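Local coordinates for protein esterase (Xanthomonas oryzae pv. oryzae, PDB 3H2G) that hydrolyses esters in the rice cell wall, an activity tied to the virulence of its bacterium on rice, at residues 133-138 and 242-247; 235-240 and 268-273; 246-251 and 311-316. All blocks are in the same frame, centred on the assembly; numbering follows the deposited sequence.

How the contacts relate
From the N terminus, 133-138 comes first, in the loop between strand 119-123 and helix 141-162. Contact 1 joins it to 242-247 at the end of helix 231-246, closing a loop of 103 residues. Contact 2 starts within that loop, at 235-240 on the same helix, and ends beyond it at 268-273, so they cross. Contact 3 begins where contact 1 ends, sharing Tyr-246 and Lys-247, and reaches 311-316; it crosses contact 2. The helix is thus tied to a loop of the alpha/beta part, to the loop before helix 275-280 and, past its end, to helix 309-316. Stacked rings of Tyr-138 and Tyr-237 join contacts 1 and 2, and Gln-243 OE1 joins contacts 1 and 3.

Contact 1. Residues 133-138 and 242-247; sequences YAYHPY and MQHTYK
Tyr-135 lies against His-244 and Thr-245 on the last turn of helix 231-246. Its CG sits between the backbone N and the carbonyl carbon (chi1 62°), which places CG on the side of His-244 CB. The chain can be followed outward. CB lies over a face of the imidazole, toward its rim, 3.7 Å from His-244 CD2. On the phenol ring, Tyr-135 CD2 comes to 3.3 Å from His-244 CB. Tyr-135 CE2 next meets Thr-245 OG1 at 3.5 Å, near the ring plane and at its edge. At the tip, Tyr-135 OH is 3.6 Å from His-244 O and about as near to Thr-245 CA. His-244 CB stands over the centre of the phenol ring, 15° off its normal, while Tyr-135 CB lies over the imidazole: two reciprocal CH-pi contacts. The side chains run past each other in opposite directions, and the rings form an offset stack with planes at 25° and centroids 4.8 Å apart. On the other face of Tyr-135 is Tyr-133 CD2.

Further along, Pro-137 is the centre of an inverse gamma turn and rests its CB against Thr-245 OG1. Water 1 spans the gap beyond, donating to Tyr-138 O at 2.8 Å and hydrogen-bonded to Thr-245 OG1 at 3.0 Å. That hydroxyl is also hydrogen-bonded to Ala-241 O, one turn back in its own helix. Met-242 CE lies 3.5 Å from Tyr-138 O. The carbonyl of His-244 is occupied too, accepting a bond from Lys-247 NZ.

The chemistry is therefore mostly that of ring faces and carbon, with the polar link between the two segments carried by a water. Between these segments Tyr-138 O is reached through the water, with no direct hydrogen bond.

Contact 2. Residues 235-240 and 268-273; sequences GSYAIV and LFPGKQ
The backbones come closest at Tyr-237 and Phe-269, whose CA atoms are 5.4 Å apart, where an irregular chain with a cis peptide before Pro-270 passes beside helix 231-246. Phe-269 then lays its ring against the helix itself: Tyr-237 N lies over the ring centre and Ser-236 C toward the rim of the same face, while Ser-236 CB touches Phe-269 CE2 at 3.5 Å. Leu-268 CB lies over the opposite face. Tyr-237 CG is anti to its backbone N (chi1 -157°), 3.8 Å from Phe-269 CB. Tyr-237 CD2 comes nearer to Phe-269 CB, at 3.4 Å. Phe-269 CD1 stands over one face of the tyrosine ring, offset toward the rim, yet the two planes make 34° with centroids 5.1 Å apart, an oblique pairing. Tyr-237 OH reaches past this to Pro-270 CB at 3.6 Å and is hydrogen-bonded to Glu-89 O. Val-240 CG1 adds a looser touch on Phe-269 O. Leu-275 and Met-278 of helix 275-280 also pack on Phe-269. Helices 231-246 and 275-280 both belong to the stretch of sequence between strands 198-205 and 328-332, an arrangement consistent with the helical cap inserted in many alpha/beta-hydrolase lipases.

Contact 3. Residues 246-251 and 311-316; sequences YKNIYL and RQDLAR
The turn leaving helix 231-246 is fastened to helix 309-316 by Asn-248 and Tyr-246, which meet Asp-313 and Arg-316. Asn-248 and Asp-313 approach tip to tip with amide and carboxylate planes only 6° apart. Asn-248 ND2 donates to Asp-313 OD1 over 3.0 Å with an N-H...O angle of 158°, using the syn lone pair of that oxygen. Asp-313 OD2 lies 2.6 Å from Asn-248 OD1, and Ile-249 CG1 is also near Asp-313 OD2, at 3.6 Å. Both helices come from the sequence between strands 198-205 and 328-332, consistent with a helical cap, so the contact would join two cap helices. The chain reaches Asn-248 by a sharp exit from the helix: Lys-247 takes positive phi (48°), and Gln-243 OE1 accepts bonds from the N of Ile-249 and Tyr-250. Asn-248 ND2 also donates to water 2 at 2.9 Å, and Arg-316 NH2 donates to the same water at 2.9 Å. The arginine chain is extended from CG to NE and slides past Tyr-246, with Arg-316 NH1 3.2 Å from Tyr-246 CD2 and the guanidinium nearly perpendicular to the phenol ring. Asp-313 CG comes within 3.6 Å of Tyr-246 CD1, while Tyr-246 OH is hydrogen-bonded to Asn-317 ND2.

Contact 1. Residues 133-138 and 242-247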
loop_
_atom_site.group_PDB
_atom_site.type_symbol
_atom_site.label_atom_id
_atom_site.label_comp_id
_atom_site.label_asym_id
_atom_site.label_seq_id
_atom_site.Cartn_x
_atom_site.Cartn_y
_atom_site.Cartn_z
ATOM N N TYR A 133 10.144 -6.766 -13.411
ATOM C CA TYR A 133 9.097 -6.128 -14.212
ATOM C C TYR A 133 9.541 -4.746 -14.705
ATOM O O TYR A 133 10.120 -3.964 -13.954
ATOM C CB TYR A 133 7.796 -6.019 -13.407
ATOM C CG TYR A 133 6.572 -6.447 -14.192
ATOM C CD1 TYR A 133 6.475 -7.737 -14.722
ATOM C CD2 TYR A 133 5.516 -5.562 -14.417
ATOM C CE1 TYR A 133 5.357 -8.135 -15.456
ATOM C CE2 TYR A 133 4.392 -5.948 -15.150
ATOM C CZ TYR A 133 4.320 -7.235 -15.667
ATOM O OH TYR A 133 3.222 -7.615 -16.399
ATOM N N ALA A 134 9.250 -4.457 -15.972
ATOM C CA ALA A 134 9.646 -3.197 -16.607
ATOM C C ALA A 134 9.012 -1.920 -16.061
ATOM O O ALA A 134 9.524 -0.825 -16.293
ATOM C CB ALA A 134 9.406 -3.287 -18.114
ATOM N N TYR A 135 7.895 -2.047 -15.354
ATOM C CA TYR A 135 7.230 -0.879 -14.779
ATOM C C TYR A 135 6.485 -1.322 -13.530
ATOM O O TYR A 135 6.407 -2.516 -13.250
ATOM C CB TYR A 135 6.221 -0.275 -15.769
ATOM C CG TYR A 135 5.091 -1.213 -16.148
ATOM C CD1 TYR A 135 5.253 -2.163 -17.159
ATOM C CD2 TYR A 135 3.866 -1.170 -15.475
ATOM C CE1 TYR A 135 4.224 -3.050 -17.489
ATOM C CE2 TYR A 135 2.833 -2.051 -15.795
ATOM C CZ TYR A 135 3.019 -2.988 -16.800
ATOM O OH TYR A 135 2.005 -3.871 -17.101
ATOM N N HIS A 136 5.953 -0.370 -12.772
ATOM C CA HIS A 136 5.179 -0.732 -11.591
ATOM C C HIS A 136 3.706 -0.461 -11.852
ATOM O O HIS A 136 3.323 0.670 -12.167
ATOM C CB HIS A 136 5.596 0.056 -10.348
ATOM C CG HIS A 136 4.687 -0.176 -9.180
ATOM N ND1 HIS A 136 3.992 0.840 -8.557
ATOM C CD2 HIS A 136 4.283 -1.324 -8.586
ATOM C CE1 HIS A 136 3.197 0.327 -7.634
ATOM N NE2 HIS A 136 3.354 -0.984 -7.632
ATOM N N PRO A 137 2.861 -1.500 -11.746
ATOM C CA PRO A 137 1.419 -1.342 -11.971
ATOM C C PRO A 137 0.800 -0.638 -10.762
ATOM O O PRO A 137 0.126 -1.258 -9.939
ATOM C CB PRO A 137 0.924 -2.786 -12.108
ATOM C CG PRO A 137 2.154 -3.553 -12.535
ATOM C CD PRO A 137 3.223 -2.926 -11.680
ATOM N N TYR A 138 1.053 0.660 -10.660
ATOM C CA TYR A 138 0.547 1.477 -9.564
ATOM C C TYR A 138 -0.983 1.422 -9.472
ATOM O O TYR A 138 -1.680 1.625 -10.461
ATOM C CB TYR A 138 1.025 2.922 -9.772
ATOM C CG TYR A 138 0.687 3.898 -8.665
ATOM C CD1 TYR A 138 1.001 3.617 -7.335
ATOM C CD2 TYR A 138 0.097 5.128 -8.958
ATOM C CE1 TYR A 138 0.737 4.542 -6.322
ATOM C CE2 TYR A 138 -0.169 6.060 -7.951
ATOM C CZ TYR A 138 0.153 5.759 -6.639
ATOM O OH TYR A 138 -0.115 6.675 -5.643
ATOM N N MET A 242 -1.205 3.207 -15.508
ATOM C CA MET A 242 -2.396 2.645 -16.136
ATOM C C MET A 242 -2.185 2.453 -17.634
ATOM O O MET A 242 -2.738 1.527 -18.226
ATOM C CB MET A 242 -3.617 3.529 -15.871
ATOM C CG MET A 242 -4.107 3.477 -14.428
ATOM S SD MET A 242 -4.579 1.809 -13.898
ATOM C CE MET A 242 -4.753 2.040 -12.126
ATOM N N GLN A 243 -1.388 3.327 -18.247
ATOM C CA GLN A 243 -1.095 3.195 -19.672
ATOM C C GLN A 243 -0.241 1.939 -19.881
ATOM O O GLN A 243 -0.466 1.180 -20.817
ATOM C CB GLN A 243 -0.352 4.434 -20.190
ATOM C CG GLN A 243 0.246 4.279 -21.593
ATOM C CD GLN A 243 -0.769 3.806 -22.620
ATOM O OE1 GLN A 243 -1.911 4.259 -22.632
ATOM N NE2 GLN A 243 -0.351 2.896 -23.497
ATOM N N HIS A 244 0.734 1.716 -19.002
ATOM C CA HIS A 244 1.591 0.533 -19.112
ATOM C C HIS A 244 0.763 -0.736 -18.938
ATOM O O HIS A 244 0.888 -1.696 -19.699
ATOM C CB HIS A 244 2.676 0.532 -18.031
ATOM C CG HIS A 244 3.767 1.535 -18.245
ATOM N ND1 HIS A 244 4.485 1.619 -19.419
ATOM C CD2 HIS A 244 4.303 2.456 -17.410
ATOM C CE1 HIS A 244 5.417 2.547 -19.296
ATOM N NE2 HIS A 244 5.329 3.070 -18.087
ATOM N N THR A 245 -0.081 -0.728 -17.914
ATOM C CA THR A 245 -0.918 -1.875 -17.588
ATOM C C THR A 245 -2.002 -2.190 -18.613
ATOM O O THR A 245 -2.117 -3.330 -19.067
ATOM C CB THR A 245 -1.597 -1.677 -16.212
ATOM O OG1 THR A 245 -0.594 -1.435 -15.215
ATOM C CG2 THR A 245 -2.412 -2.912 -15.826
ATOM N N TYR A 246 -2.790 -1.184 -18.984
ATOM C CA TYR A 246 -3.888 -1.390 -19.923
ATOM C C TYR A 246 -3.626 -0.998 -21.369
ATOM O O TYR A 246 -4.372 -1.404 -22.262
ATOM C CB TYR A 246 -5.144 -0.667 -19.425
ATOM C CG TYR A 246 -5.651 -1.190 -18.106
ATOM C CD1 TYR A 246 -5.350 -0.535 -16.910
ATOM C CD2 TYR A 246 -6.404 -2.365 -18.045
ATOM C CE1 TYR A 246 -5.784 -1.037 -15.686
ATOM C CE2 TYR A 246 -6.845 -2.876 -16.824
ATOM C CZ TYR A 246 -6.532 -2.207 -15.650
ATOM O OH TYR A 246 -6.968 -2.709 -14.442
ATOM N N LYS A 247 -2.586 -0.201 -21.593
ATOM C CA LYS A 247 -2.219 0.237 -22.937
ATOM C C LYS A 247 -3.420 0.753 -23.719
ATOM O O LYS A 247 -3.600 0.418 -24.893
ATOM C CB LYS A 247 -1.566 -0.927 -23.692
ATOM C CG LYS A 247 -0.258 -1.392 -23.067
ATOM C CD LYS A 247 0.340 -2.570 -23.811
ATOM C CE LYS A 247 1.781 -2.804 -23.384
ATOM N NZ LYS A 247 1.915 -2.953 -21.908
HETATM O O HOH W 1 -1.574 0.443 -13.024
#

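Contact 2. Residues 235-240 and 268-273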
loop_
_atom_site.group_PDB
_atom_site.type_symbol
_atom_site.label_atom_id
_atom_site.label_comp_id
_atom_site.label_asym_id
_atom_site.label_seq_id
_atom_site.Cartn_x
_atom_site.Cartn_y
_atom_site.Cartn_z
ATOM N N GLY A 235 -0.970 11.734 -9.469
ATOM C CA GLY A 235 -1.790 11.632 -10.662
ATOM C C GLY A 235 -0.960 11.173 -11.849
ATOM O O GLY A 235 -1.408 10.352 -12.650
ATOM N N SER A 236 0.253 11.707 -11.969
ATOM C CA SER A 236 1.138 11.325 -13.067
ATOM C C SER A 236 1.534 9.855 -12.958
ATOM O O SER A 236 1.558 9.136 -13.957
ATOM C CB SER A 236 2.384 12.216 -13.076
ATOM O OG SER A 236 2.027 13.562 -13.363
ATOM N N TYR A 237 1.844 9.403 -11.746
ATOM C CA TYR A 237 2.217 8.000 -11.544
ATOM C C TYR A 237 1.049 7.115 -12.007
ATOM O O TYR A 237 1.238 6.133 -12.725
ATOM C CB TYR A 237 2.517 7.750 -10.059
ATOM C CG TYR A 237 3.414 6.555 -9.768
ATOM C CD1 TYR A 237 4.075 6.449 -8.544
ATOM C CD2 TYR A 237 3.633 5.555 -10.722
ATOM C CE1 TYR A 237 4.938 5.387 -8.273
ATOM C CE2 TYR A 237 4.500 4.483 -10.463
ATOM C CZ TYR A 237 5.149 4.411 -9.235
ATOM O OH TYR A 237 6.019 3.381 -8.963
ATOM N N ALA A 238 -0.163 7.486 -11.603
ATOM C CA ALA A 238 -1.362 6.735 -11.965
ATOM C C ALA A 238 -1.590 6.647 -13.472
ATOM O O ALA A 238 -1.883 5.573 -13.995
ATOM C CB ALA A 238 -2.585 7.355 -11.296
ATOM N N ILE A 239 -1.471 7.777 -14.163
ATOM C CA ILE A 239 -1.680 7.814 -15.612
ATOM C C ILE A 239 -0.651 6.968 -16.362
ATOM O O ILE A 239 -1.007 6.140 -17.205
ATOM C CB ILE A 239 -1.631 9.271 -16.134
ATOM C CG1 ILE A 239 -2.819 10.054 -15.566
ATOM C CG2 ILE A 239 -1.634 9.291 -17.665
ATOM C CD1 ILE A 239 -2.762 11.551 -15.830
ATOM N N VAL A 240 0.624 7.181 -16.054
ATOM C CA VAL A 240 1.703 6.437 -16.695
ATOM C C VAL A 240 1.575 4.932 -16.430
ATOM O O VAL A 240 1.729 4.117 -17.342
ATOM C CB VAL A 240 3.082 6.944 -16.199
ATOM C CG1 VAL A 240 4.189 6.024 -16.670
ATOM C CG2 VAL A 240 3.325 8.360 -16.714
ATOM N N LEU A 268 10.063 8.727 -14.863
ATOM C CA LEU A 268 10.016 9.021 -13.429
ATOM C C LEU A 268 9.146 8.078 -12.598
ATOM O O LEU A 268 9.294 8.012 -11.374
ATOM C CB LEU A 268 9.487 10.440 -13.203
ATOM C CG LEU A 268 10.236 11.648 -13.765
ATOM C CD1 LEU A 268 9.362 12.888 -13.606
ATOM C CD2 LEU A 268 11.566 11.820 -13.028
ATOM N N PHE A 269 8.254 7.341 -13.250
ATOM C CA PHE A 269 7.327 6.490 -12.511
ATOM C C PHE A 269 7.270 5.012 -12.886
ATOM O O PHE A 269 6.444 4.610 -13.703
ATOM C CB PHE A 269 5.925 7.097 -12.628
ATOM C CG PHE A 269 5.836 8.512 -12.118
ATOM C CD1 PHE A 269 5.912 8.777 -10.752
ATOM C CD2 PHE A 269 5.689 9.579 -13.000
ATOM C CE1 PHE A 269 5.845 10.086 -10.270
ATOM C CE2 PHE A 269 5.622 10.894 -12.530
ATOM C CZ PHE A 269 5.699 11.146 -11.162
ATOM N N PRO A 270 8.134 4.178 -12.279
ATOM C CA PRO A 270 9.153 4.520 -11.280
ATOM C C PRO A 270 10.463 4.897 -11.964
ATOM O O PRO A 270 10.628 4.666 -13.160
ATOM C CB PRO A 270 9.273 3.234 -10.470
ATOM C CG PRO A 270 9.128 2.190 -11.523
ATOM C CD PRO A 270 7.967 2.714 -12.366
ATOM N N GLY A 271 11.393 5.467 -11.206
ATOM C CA GLY A 271 12.659 5.861 -11.793
ATOM C C GLY A 271 13.792 6.034 -10.801
ATOM O O GLY A 271 13.857 5.347 -9.783
ATOM N N LYS A 272 14.683 6.972 -11.103
ATOM C CA LYS A 272 15.849 7.243 -10.269
ATOM C C LYS A 272 15.596 8.200 -9.108
ATOM O O LYS A 272 16.517 8.517 -8.355
ATOM C CB LYS A 272 16.979 7.796 -11.145
ATOM C CG LYS A 272 17.427 6.853 -12.252
ATOM C CD LYS A 272 18.041 5.589 -11.673
ATOM C CE LYS A 272 18.475 4.628 -12.767
ATOM N NZ LYS A 272 19.093 3.399 -12.197
ATOM N N GLN A 273 14.358 8.657 -8.958
ATOM C CA GLN A 273 14.025 9.581 -7.879
ATOM C C GLN A 273 12.887 9.117 -6.979
ATOM O O GLN A 273 11.962 8.442 -7.419
ATOM C CB GLN A 273 13.651 10.949 -8.450
ATOM C CG GLN A 273 14.809 11.755 -9.007
ATOM C CD GLN A 273 14.340 13.033 -9.673
ATOM O OE1 GLN A 273 13.921 13.027 -10.830
ATOM N NE2 GLN A 273 14.385 14.136 -8.936
#

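Contact 3. Residues 246-251 and 311-316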
loop_
_atom_site.group_PDB
_atom_site.type_symbol
_atom_site.label_atom_id
_atom_site.label_comp_id
_atom_site.label_asym_id
_atom_site.label_seq_id
_atom_site.Cartn_x
_atom_site.Cartn_y
_atom_site.Cartn_z
ATOM N N TYR A 246 -2.790 -1.184 -18.984
ATOM C CA TYR A 246 -3.888 -1.390 -19.923
ATOM C C TYR A 246 -3.626 -0.998 -21.369
ATOM O O TYR A 246 -4.372 -1.404 -22.262
ATOM C CB TYR A 246 -5.144 -0.667 -19.425
ATOM C CG TYR A 246 -5.651 -1.190 -18.106
ATOM C CD1 TYR A 246 -5.350 -0.535 -16.910
ATOM C CD2 TYR A 246 -6.404 -2.365 -18.045
ATOM C CE1 TYR A 246 -5.784 -1.037 -15.686
ATOM C CE2 TYR A 246 -6.845 -2.876 -16.824
ATOM C CZ TYR A 246 -6.532 -2.207 -15.650
ATOM O OH TYR A 246 -6.968 -2.709 -14.442
ATOM N N LYS A 247 -2.586 -0.201 -21.593
ATOM C CA LYS A 247 -2.219 0.237 -22.937
ATOM C C LYS A 247 -3.420 0.753 -23.719
ATOM O O LYS A 247 -3.600 0.418 -24.893
ATOM C CB LYS A 247 -1.566 -0.927 -23.692
ATOM C CG LYS A 247 -0.258 -1.392 -23.067
ATOM C CD LYS A 247 0.340 -2.570 -23.811
ATOM C CE LYS A 247 1.781 -2.804 -23.384
ATOM N NZ LYS A 247 1.915 -2.953 -21.908
ATOM N N ASN A 248 -4.235 1.586 -23.077
ATOM C CA ASN A 248 -5.429 2.105 -23.732
ATOM C C ASN A 248 -5.700 3.589 -23.512
ATOM O O ASN A 248 -6.824 4.047 -23.703
ATOM C CB ASN A 248 -6.652 1.299 -23.278
ATOM C CG ASN A 248 -6.905 1.416 -21.788
ATOM O OD1 ASN A 248 -6.156 2.083 -21.066
ATOM N ND2 ASN A 248 -7.968 0.769 -21.316
ATOM N N ILE A 249 -4.683 4.347 -23.117
ATOM C CA ILE A 249 -4.883 5.773 -22.887
ATOM C C ILE A 249 -4.259 6.637 -23.974
ATOM O O ILE A 249 -4.920 7.527 -24.519
ATOM C CB ILE A 249 -4.308 6.214 -21.519
ATOM C CG1 ILE A 249 -4.909 5.356 -20.402
ATOM C CG2 ILE A 249 -4.653 7.680 -21.261
ATOM C CD1 ILE A 249 -4.303 5.610 -19.035
ATOM N N TYR A 250 -2.992 6.379 -24.291
ATOM C CA TYR A 250 -2.298 7.164 -25.309
ATOM C C TYR A 250 -1.167 6.416 -26.010
ATOM O O TYR A 250 -0.616 5.453 -25.477
ATOM C CB TYR A 250 -1.735 8.442 -24.676
ATOM C CG TYR A 250 -0.713 8.200 -23.574
ATOM C CD1 TYR A 250 0.605 7.848 -23.874
ATOM C CD2 TYR A 250 -1.069 8.324 -22.230
ATOM C CE1 TYR A 250 1.547 7.627 -22.860
ATOM C CE2 TYR A 250 -0.139 8.104 -21.211
ATOM C CZ TYR A 250 1.165 7.757 -21.532
ATOM O OH TYR A 250 2.082 7.546 -20.525
ATOM N N LEU A 251 -0.837 6.867 -27.217
ATOM C CA LEU A 251 0.258 6.281 -27.982
ATOM C C LEU A 251 1.505 7.074 -27.606
ATOM O O LEU A 251 2.586 6.514 -27.437
ATOM C CB LEU A 251 -0.001 6.411 -29.487
ATOM C CG LEU A 251 1.126 5.932 -30.411
ATOM C CD1 LEU A 251 1.335 4.429 -30.247
ATOM C CD2 LEU A 251 0.781 6.271 -31.855
ATOM N N ARG A 311 -9.918 7.374 -16.734
ATOM C CA ARG A 311 -10.981 7.257 -15.746
ATOM C C ARG A 311 -11.501 5.819 -15.709
ATOM O O ARG A 311 -11.736 5.262 -14.633
ATOM C CB ARG A 311 -12.114 8.222 -16.089
ATOM C CG ARG A 311 -13.224 8.275 -15.062
ATOM C CD ARG A 311 -14.123 9.465 -15.332
ATOM N NE ARG A 311 -15.371 9.398 -14.577
ATOM C CZ ARG A 311 -16.294 10.353 -14.590
ATOM N NH1 ARG A 311 -16.099 11.447 -15.317
ATOM N NH2 ARG A 311 -17.419 10.206 -13.900
ATOM N N GLN A 312 -11.680 5.223 -16.888
ATOM C CA GLN A 312 -12.151 3.843 -16.996
ATOM C C GLN A 312 -11.179 2.884 -16.314
ATOM O O GLN A 312 -11.590 1.937 -15.649
ATOM C CB GLN A 312 -12.293 3.439 -18.469
ATOM C CG GLN A 312 -13.499 4.030 -19.196
ATOM C CD GLN A 312 -14.798 3.332 -18.842
ATOM O OE1 GLN A 312 -14.857 2.102 -18.776
ATOM N NE2 GLN A 312 -15.851 4.112 -18.626
ATOM N N ASP A 313 -9.884 3.125 -16.493
ATOM C CA ASP A 313 -8.878 2.268 -15.879
ATOM C C ASP A 313 -8.910 2.397 -14.359
ATOM O O ASP A 313 -8.680 1.422 -13.640
ATOM C CB ASP A 313 -7.485 2.604 -16.419
ATOM C CG ASP A 313 -7.329 2.250 -17.890
ATOM O OD1 ASP A 313 -8.182 1.507 -18.428
ATOM O OD2 ASP A 313 -6.346 2.706 -18.508
ATOM N N LEU A 314 -9.192 3.598 -13.863
ATOM C CA LEU A 314 -9.279 3.802 -12.418
ATOM C C LEU A 314 -10.493 3.041 -11.890
ATOM O O LEU A 314 -10.436 2.405 -10.834
ATOM C CB LEU A 314 -9.430 5.291 -12.085
ATOM C CG LEU A 314 -8.238 6.212 -12.344
ATOM C CD1 LEU A 314 -8.644 7.645 -12.034
ATOM C CD2 LEU A 314 -7.047 5.794 -11.475
ATOM N N ALA A 315 -11.592 3.099 -12.636
ATOM C CA ALA A 315 -12.821 2.417 -12.237
ATOM C C ALA A 315 -12.630 0.901 -12.151
ATOM O O ALA A 315 -13.199 0.251 -11.275
ATOM C CB ALA A 315 -13.952 2.753 -13.216
ATOM N N ARG A 316 -11.837 0.338 -13.058
ATOM C CA ARG A 316 -11.596 -1.103 -13.044
ATOM C C ARG A 316 -10.874 -1.487 -11.764
ATOM O O ARG A 316 -10.865 -2.651 -11.364
ATOM C CB ARG A 316 -10.737 -1.533 -14.236
ATOM C CG ARG A 316 -11.364 -1.293 -15.597
ATOM C CD ARG A 316 -10.516 -1.931 -16.680
ATOM N NE ARG A 316 -10.944 -1.558 -18.024
ATOM C CZ ARG A 316 -10.413 -2.051 -19.138
ATOM N NH1 ARG A 316 -9.433 -2.942 -19.068
ATOM N NH2 ARG A 316 -10.854 -1.648 -20.321
HETATM O O HOH W 2 -9.543 -1.074 -22.877
#